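Local coordinates for putative general stress protein 26 (PDB 2QEA) that is a putative general stress protein of the pyridoxamine 5'-phosphate oxidase-like family, and probably binds a flavin and acts as an oxidoreductase, at the interface of chains A and B. Residues are numbered along the deposited sequence; one frame, centred on the assembly and turned at random. Chains: chain A/B, Putative general stress protein 26.

Contact 1: the interface of chains A and B. Residues chain A 68-70, 77-79, 127, 155; chain B 18-20, 31.
B:Met20, a selenomethionine, lays its bent side chain across strands 63-71 and 76-87 of chain A in a sheet-to-sheet packing typical of dimers with the pyridoxamine 5'-phosphate oxidase-like split-barrel fold. Its CG meets the CG1 methyl of A:Val68 at 3.7 Å, and the same CG lies 3.9 Å from A:Ser70 CB. The bend at chi2 (-69°) brings B:Met20 SE to 4.0 Å from A:Tyr77 CB, and that at chi3 (-71°) turns CE onto the backbone of A:Ala78.

B:Pro31, on the short strand 30-32, covers the base of the A:Tyr77 ring, on the same side as the selenium but higher above the plane. Its CB sits above the ring plane near the CG end rather than over the centre, 3.7 Å from A:Tyr77 CG, while its CG turns toward A:Ser127 and approaches the hydroxyl OG at 3.7 Å. Farther along the tyrosine, B:Ser18 comes in from the same side of the ring but slants past its rim, its CB 3.8 Å from A:Tyr77 CE1. The A:Ser70 hydroxyl lies at that ring's edge, in its plane.

No direct polar bond crosses this patch. A water joins the chains instead, 2.9 Å from A:Ser70 OG and 2.9 Å from the B:Ser18 carbonyl O. A:Ser70 OG stands anti to its own backbone N (chi1 -180°), which places OG within bonding distance of this water.

Contact 2: the interface of chains A and B. Residues chain A 17-19, 31, 71; chain B 70, 72, 77.
The turn linking strands 63-71 and 76-87 of chain B, part of a beta-hairpin in the pyridoxamine 5'-phosphate oxidase-like fold, presents B:Asp72 to the chain A segment that leads into strand 19-23. There the hydroxyl OG of A:Ser18 donates a hydrogen bond of 2.7 Å to the carboxylate oxygen OD1 of B:Asp72. The donor arrives on the syn side of OD1, 19° out of the carboxylate plane.

A second-shell bond steadies the acceptor: B:Tyr77 OH donates to B:Asp72 OD1 at 2.7 Å from the anti side, away from OD2. OD1 is thus gripped by two hydroxyls, one from each chain, and it lies in the plane of the tyrosine ring at its edge. The two donor oxygens, A:Ser18 OG and B:Tyr77 OH, stay 3.6 Å apart and share the acceptor rather than bonding to each other. With CG anti to its carbonyl carbon (chi1 -65°), B:Asp72 reaches both of them.

The other oxygen, OD2, faces A:Arg17 CB at 3.4 Å; that arginine is modelled incompletely, so a charge pairing cannot be judged. A:Asp71 OD2 comes within 4.3 Å of B:Asp72 OD2, a like-charged neighbour that may raise the proton affinity of either carboxylate. A water spans the chains alongside, 2.8 Å from the carbonyl O of A:Ser18 and 3.0 Å from B:Ser70 OG.

Contact 3: the interface of chains A and B. Residues chain A 140, 143-144, 148-150; chain B 99-100, 103.
Helix-to-helix packing joins the two copies here: helix 134-146 of chain A lies against the short helix 99-104 of chain B, and the two-fold symmetry supplies the same contact with the chains exchanged. A:His144 and B:Phe99 stack with their planes 3° apart and centroids 3.6 Å apart. The overlap is deep, since A:His144 NE2 lies over the centre of the phenyl ring and B:Phe99 CZ over the centre of the imidazole.

A:His144 NE2 also donates a hydrogen bond of 2.7 Å to the backbone carbonyl O of B:Phe99. The bond is nearly straight, 162° at the hydrogen, and lies in the carbonyl plane and close to the imidazole plane, so stack and bond together fix the ring's rotation. B:Phe99 CG is anti to its backbone N (chi1 -169°), which brings the phenyl ring across the imidazole face. An alanine at A:His144 would probably leave the B:Phe99 carbonyl without this donor and open a gap against one phenyl face.

A:Ile140 CG2 meets the rim of the same phenyl ring, 3.7 Å from B:Phe99 CD2, on the side where the imidazole lies. One turn along the B helix, B:Ala103 CB points into the angle formed by A:Ala143 CB (3.7 Å) and A:Pro150 CG (3.6 Å), touching both; its small methyl permits this close approach. The site ties the helical periphery of one subunit to the other, probably stabilising a dimer.

Contact 1: the interface of chains A and B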
loop_
_atom_site.group_PDB
_atom_site.type_symbol
_atom_site.label_atom_id
_atom_site.label_comp_id
_atom_site.label_asym_id
_atom_site.label_seq_id
_atom_site.Cartn_x
_atom_site.Cartn_y
_atom_site.Cartn_z
ATOM N N VAL A 68 2.324 -5.261 -2.998
ATOM C CA VAL A 68 1.549 -4.855 -1.829
ATOM C C VAL A 68 0.454 -3.881 -2.264
ATOM O O VAL A 68 0.726 -2.946 -3.024
ATOM C CB VAL A 68 2.463 -4.213 -0.763
ATOM C CG1 VAL A 68 1.665 -3.770 0.453
ATOM C CG2 VAL A 68 3.551 -5.192 -0.343
ATOM N N VAL A 69 -0.769 -4.117 -1.782
ATOM C CA VAL A 69 -1.942 -3.278 -2.061
ATOM C C VAL A 69 -2.539 -2.790 -0.734
ATOM O O VAL A 69 -2.564 -3.535 0.251
ATOM C CB VAL A 69 -3.022 -4.062 -2.864
ATOM C CG1 VAL A 69 -4.267 -3.199 -3.123
ATOM C CG2 VAL A 69 -2.454 -4.558 -4.178
ATOM N N SER A 70 -2.983 -1.532 -0.718
ATOM C CA SER A 70 -3.650 -0.916 0.438
ATOM C C SER A 70 -4.548 0.197 -0.106
ATOM O O SER A 70 -4.057 1.273 -0.437
ATOM C CB SER A 70 -2.625 -0.375 1.440
ATOM O OG SER A 70 -3.260 0.218 2.566
ATOM N N TYR A 77 -6.805 -4.887 0.945
ATOM C CA TYR A 77 -5.456 -4.823 1.512
ATOM C C TYR A 77 -4.845 -6.196 1.268
ATOM O O TYR A 77 -5.495 -7.208 1.549
ATOM C CB TYR A 77 -5.511 -4.488 3.006
ATOM C CG TYR A 77 -6.383 -3.289 3.319
ATOM C CD1 TYR A 77 -5.856 -1.994 3.322
ATOM C CD2 TYR A 77 -7.754 -3.447 3.582
ATOM C CE1 TYR A 77 -6.671 -0.877 3.595
ATOM C CE2 TYR A 77 -8.576 -2.340 3.853
ATOM C CZ TYR A 77 -8.029 -1.060 3.859
ATOM O OH TYR A 77 -8.833 0.023 4.128
ATOM N N ALA A 78 -3.626 -6.239 0.727
ATOM C CA ALA A 78 -2.987 -7.514 0.390
ATOM C C ALA A 78 -1.476 -7.426 0.230
ATOM O O ALA A 78 -0.988 -6.508 -0.417
ATOM C CB ALA A 78 -3.594 -8.063 -0.898
ATOM N N ASP A 79 -0.760 -8.368 0.845
ATOM C CA ASP A 79 0.685 -8.523 0.689
ATOM C C ASP A 79 0.801 -9.831 -0.094
ATOM O O ASP A 79 0.517 -10.897 0.454
ATOM C CB ASP A 79 1.392 -8.604 2.052
ATOM C CG ASP A 79 2.915 -8.734 1.938
ATOM O OD1 ASP A 79 3.479 -8.641 0.825
ATOM O OD2 ASP A 79 3.566 -8.925 2.985
ATOM N N SER A 127 -6.958 -8.915 3.115
ATOM C CA SER A 127 -8.065 -8.407 3.939
ATOM C C SER A 127 -9.076 -7.716 3.016
ATOM O O SER A 127 -8.691 -6.926 2.148
ATOM C CB SER A 127 -7.597 -7.430 5.011
ATOM O OG SER A 127 -6.771 -8.069 5.960
ATOM N N GLN A 155 -10.462 -11.799 6.648
ATOM C CA GLN A 155 -8.993 -11.808 6.544
ATOM C C GLN A 155 -8.528 -13.263 6.419
ATOM O O GLN A 155 -9.012 -14.127 7.156
ATOM C CB GLN A 155 -8.332 -11.146 7.759
ATOM C CG GLN A 155 -6.795 -11.016 7.647
ATOM C CD GLN A 155 -6.168 -10.181 8.761
ATOM O OE1 GLN A 155 -6.570 -10.265 9.924
ATOM N NE2 GLN A 155 -5.158 -9.389 8.409
ATOM N N SER B 18 -4.778 4.247 6.370
ATOM C CA SER B 18 -4.233 2.883 6.441
ATOM C C SER B 18 -2.822 2.711 5.874
ATOM O O SER B 18 -2.371 3.480 5.026
ATOM C CB SER B 18 -5.157 1.924 5.691
ATOM O OG SER B 18 -6.479 1.981 6.198
ATOM N N GLY B 19 -2.151 1.664 6.350
ATOM C CA GLY B 19 -0.807 1.282 5.904
ATOM C C GLY B 19 -0.548 -0.183 6.213
ATOM O O GLY B 19 -1.246 -0.770 7.038
HETATM N N MSE B 20 0.463 -0.761 5.567
HETATM C CA MSE B 20 0.800 -2.187 5.705
HETATM C C MSE B 20 2.044 -2.361 6.583
HETATM O O MSE B 20 3.146 -2.028 6.155
HETATM C CB MSE B 20 0.997 -2.800 4.316
HETATM C CG MSE B 20 -0.222 -2.667 3.404
HETATM SE SE MSE B 20 -1.738 -3.744 3.968
HETATM C CE MSE B 20 -1.040 -5.516 3.544
ATOM N N PRO B 31 -2.858 -4.822 7.223
ATOM C CA PRO B 31 -3.338 -3.434 7.323
ATOM C C PRO B 31 -3.447 -2.915 8.769
ATOM O O PRO B 31 -3.933 -3.638 9.644
ATOM C CB PRO B 31 -4.713 -3.485 6.643
ATOM C CG PRO B 31 -5.154 -4.878 6.786
ATOM C CD PRO B 31 -3.922 -5.724 6.739
HETATM O O HOH W 1 -1.509 2.573 2.387
#

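Contact 2: the interface of chains A and B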
loop_
_atom_site.group_PDB
_atom_site.type_symbol
_atom_site.label_atom_id
_atom_site.label_comp_id
_atom_site.label_asym_id
_atom_site.label_seq_id
_atom_site.Cartn_x
_atom_site.Cartn_y
_atom_site.Cartn_z
ATOM N N ARG A 17 -6.148 1.907 -8.182
ATOM C CA ARG A 17 -5.305 2.719 -9.076
ATOM C C ARG A 17 -3.803 2.496 -8.901
ATOM O O ARG A 17 -3.060 2.560 -9.886
ATOM C CB ARG A 17 -5.609 4.215 -8.903
ATOM N N SER A 18 -3.365 2.240 -7.664
ATOM C CA SER A 18 -1.944 2.076 -7.339
ATOM C C SER A 18 -1.632 0.865 -6.461
ATOM O O SER A 18 -2.491 0.352 -5.740
ATOM C CB SER A 18 -1.426 3.332 -6.631
ATOM O OG SER A 18 -1.625 4.490 -7.423
ATOM N N GLY A 19 -0.375 0.436 -6.541
ATOM C CA GLY A 19 0.164 -0.674 -5.756
ATOM C C GLY A 19 1.676 -0.550 -5.670
ATOM O O GLY A 19 2.284 0.161 -6.473
ATOM N N PRO A 31 5.859 2.650 -6.278
ATOM C CA PRO A 31 4.468 2.715 -6.748
ATOM C C PRO A 31 4.314 2.414 -8.252
ATOM O O PRO A 31 5.068 2.957 -9.065
ATOM C CB PRO A 31 4.057 4.159 -6.432
ATOM C CG PRO A 31 5.316 4.918 -6.474
ATOM C CD PRO A 31 6.363 3.995 -5.929
ATOM N N ASP A 71 -5.844 -0.091 -0.230
ATOM C CA ASP A 71 -6.824 0.831 -0.823
ATOM C C ASP A 71 -8.069 0.940 0.073
ATOM O O ASP A 71 -8.824 -0.028 0.208
ATOM C CB ASP A 71 -7.177 0.315 -2.229
ATOM C CG ASP A 71 -7.898 1.349 -3.090
ATOM O OD1 ASP A 71 -8.983 1.834 -2.702
ATOM O OD2 ASP A 71 -7.394 1.639 -4.197
ATOM N N SER B 70 0.578 3.414 0.587
ATOM C CA SER B 70 0.159 3.576 -0.808
ATOM C C SER B 70 -1.220 4.233 -0.780
ATOM O O SER B 70 -2.237 3.542 -0.811
ATOM C CB SER B 70 0.143 2.221 -1.525
ATOM O OG SER B 70 -0.277 2.351 -2.875
ATOM N N ASP B 72 -3.651 7.033 -2.580
ATOM C CA ASP B 72 -3.991 7.854 -3.760
ATOM C C ASP B 72 -4.597 9.206 -3.398
ATOM O O ASP B 72 -4.319 10.198 -4.084
ATOM C CB ASP B 72 -4.950 7.114 -4.709
ATOM C CG ASP B 72 -4.331 5.880 -5.341
ATOM O OD1 ASP B 72 -3.103 5.846 -5.567
ATOM O OD2 ASP B 72 -5.093 4.942 -5.646
ATOM N N TYR B 77 3.307 7.592 -1.384
ATOM C CA TYR B 77 3.699 6.200 -1.625
ATOM C C TYR B 77 5.063 6.025 -0.973
ATOM O O TYR B 77 5.985 6.767 -1.303
ATOM C CB TYR B 77 3.743 5.916 -3.130
ATOM C CG TYR B 77 2.471 6.340 -3.832
ATOM C CD1 TYR B 77 1.366 5.486 -3.902
ATOM C CD2 TYR B 77 2.351 7.625 -4.376
ATOM C CE1 TYR B 77 0.171 5.891 -4.528
ATOM C CE2 TYR B 77 1.165 8.044 -4.998
ATOM C CZ TYR B 77 0.082 7.172 -5.071
ATOM O OH TYR B 77 -1.072 7.585 -5.687
HETATM O O HOH W 2 -2.457 0.259 -2.972
#

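Contact 3: the interface of chains A and B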
loop_
_atom_site.group_PDB
_atom_site.type_symbol
_atom_site.label_atom_id
_atom_site.label_comp_id
_atom_site.label_asym_id
_atom_site.label_seq_id
_atom_site.Cartn_x
_atom_site.Cartn_y
_atom_site.Cartn_z
ATOM N N ILE A 140 -19.095 1.594 12.884
ATOM C CA ILE A 140 -18.429 2.095 14.105
ATOM C C ILE A 140 -19.480 2.652 15.074
ATOM O O ILE A 140 -19.436 2.342 16.259
ATOM C CB ILE A 140 -17.300 3.140 13.809
ATOM C CG1 ILE A 140 -15.982 2.440 13.447
ATOM C CG2 ILE A 140 -16.972 3.986 15.037
ATOM C CD1 ILE A 140 -16.040 1.497 12.278
ATOM N N ALA A 143 -21.456 -0.230 16.546
ATOM C CA ALA A 143 -20.613 -0.930 17.535
ATOM C C ALA A 143 -20.727 -0.299 18.926
ATOM O O ALA A 143 -20.867 -1.016 19.918
ATOM C CB ALA A 143 -19.156 -0.954 17.084
ATOM N N HIS A 144 -20.662 1.036 18.981
ATOM C CA HIS A 144 -20.854 1.802 20.233
ATOM C C HIS A 144 -22.264 1.654 20.821
ATOM O O HIS A 144 -22.424 1.543 22.043
ATOM C CB HIS A 144 -20.585 3.305 20.021
ATOM C CG HIS A 144 -19.142 3.687 20.077
ATOM N ND1 HIS A 144 -18.586 4.279 21.189
ATOM C CD2 HIS A 144 -18.146 3.583 19.168
ATOM C CE1 HIS A 144 -17.309 4.521 20.964
ATOM N NE2 HIS A 144 -17.014 4.103 19.746
ATOM N N GLU A 148 -20.862 -4.374 20.802
ATOM C CA GLU A 148 -20.360 -5.429 19.922
ATOM C C GLU A 148 -19.223 -4.832 19.110
ATOM O O GLU A 148 -19.274 -3.645 18.767
ATOM C CB GLU A 148 -21.463 -5.904 18.978
ATOM C CG GLU A 148 -22.666 -6.541 19.678
ATOM C CD GLU A 148 -23.786 -6.971 18.728
ATOM O OE1 GLU A 148 -24.692 -7.701 19.185
ATOM O OE2 GLU A 148 -23.776 -6.589 17.535
ATOM N N THR A 149 -18.201 -5.637 18.811
ATOM C CA THR A 149 -17.073 -5.170 17.996
ATOM C C THR A 149 -17.556 -5.044 16.536
ATOM O O THR A 149 -18.427 -5.819 16.127
ATOM C CB THR A 149 -15.847 -6.102 18.083
ATOM O OG1 THR A 149 -16.200 -7.417 17.638
ATOM C CG2 THR A 149 -15.328 -6.169 19.517
ATOM N N PRO A 150 -17.022 -4.065 15.762
ATOM C CA PRO A 150 -17.451 -3.898 14.364
ATOM C C PRO A 150 -17.167 -5.107 13.460
ATOM O O PRO A 150 -16.115 -5.736 13.600
ATOM C CB PRO A 150 -16.623 -2.693 13.881
ATOM C CG PRO A 150 -16.179 -2.011 15.082
ATOM C CD PRO A 150 -16.013 -3.051 16.124
ATOM N N PHE B 99 -12.584 7.548 18.736
ATOM C CA PHE B 99 -13.934 6.961 18.731
ATOM C C PHE B 99 -13.959 5.597 18.010
ATOM O O PHE B 99 -14.736 4.716 18.387
ATOM C CB PHE B 99 -14.935 7.936 18.092
ATOM C CG PHE B 99 -16.374 7.539 18.265
ATOM C CD1 PHE B 99 -17.045 7.813 19.460
ATOM C CD2 PHE B 99 -17.070 6.909 17.231
ATOM C CE1 PHE B 99 -18.391 7.457 19.631
ATOM C CE2 PHE B 99 -18.421 6.547 17.388
ATOM C CZ PHE B 99 -19.082 6.823 18.592
ATOM N N VAL B 100 -13.113 5.438 16.985
ATOM C CA VAL B 100 -12.966 4.173 16.247
ATOM C C VAL B 100 -12.316 3.101 17.137
ATOM O O VAL B 100 -12.766 1.954 17.135
ATOM C CB VAL B 100 -12.151 4.357 14.926
ATOM C CG1 VAL B 100 -11.872 3.018 14.239
ATOM C CG2 VAL B 100 -12.894 5.288 13.974
ATOM N N ALA B 103 -14.657 1.293 19.654
ATOM C CA ALA B 103 -15.517 0.263 19.053
ATOM C C ALA B 103 -14.892 -1.133 19.172
ATOM O O ALA B 103 -15.594 -2.096 19.485
ATOM C CB ALA B 103 -15.822 0.592 17.588
#

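Contacts 1 and 2 have their C-alpha centres about 11 Å apart and are largely two-fold twins: residues 18, 19, 31, 70 and 77 appear in both with the chains exchanged. Contact 1 samples more of the strand packing, through residues 20 and 68, whereas contact 2 adds the turn carboxylate. Contact 3 shares no residue with them and lies about 21 Å from contact 1 and 28 Å from contact 2, on helices and the loop after one of them rather than on strands. Its own twin must recur by symmetry. A strand-built core near the axis and paired helical contacts farther out would together resist rotation of the subunits, consistent with a dimer.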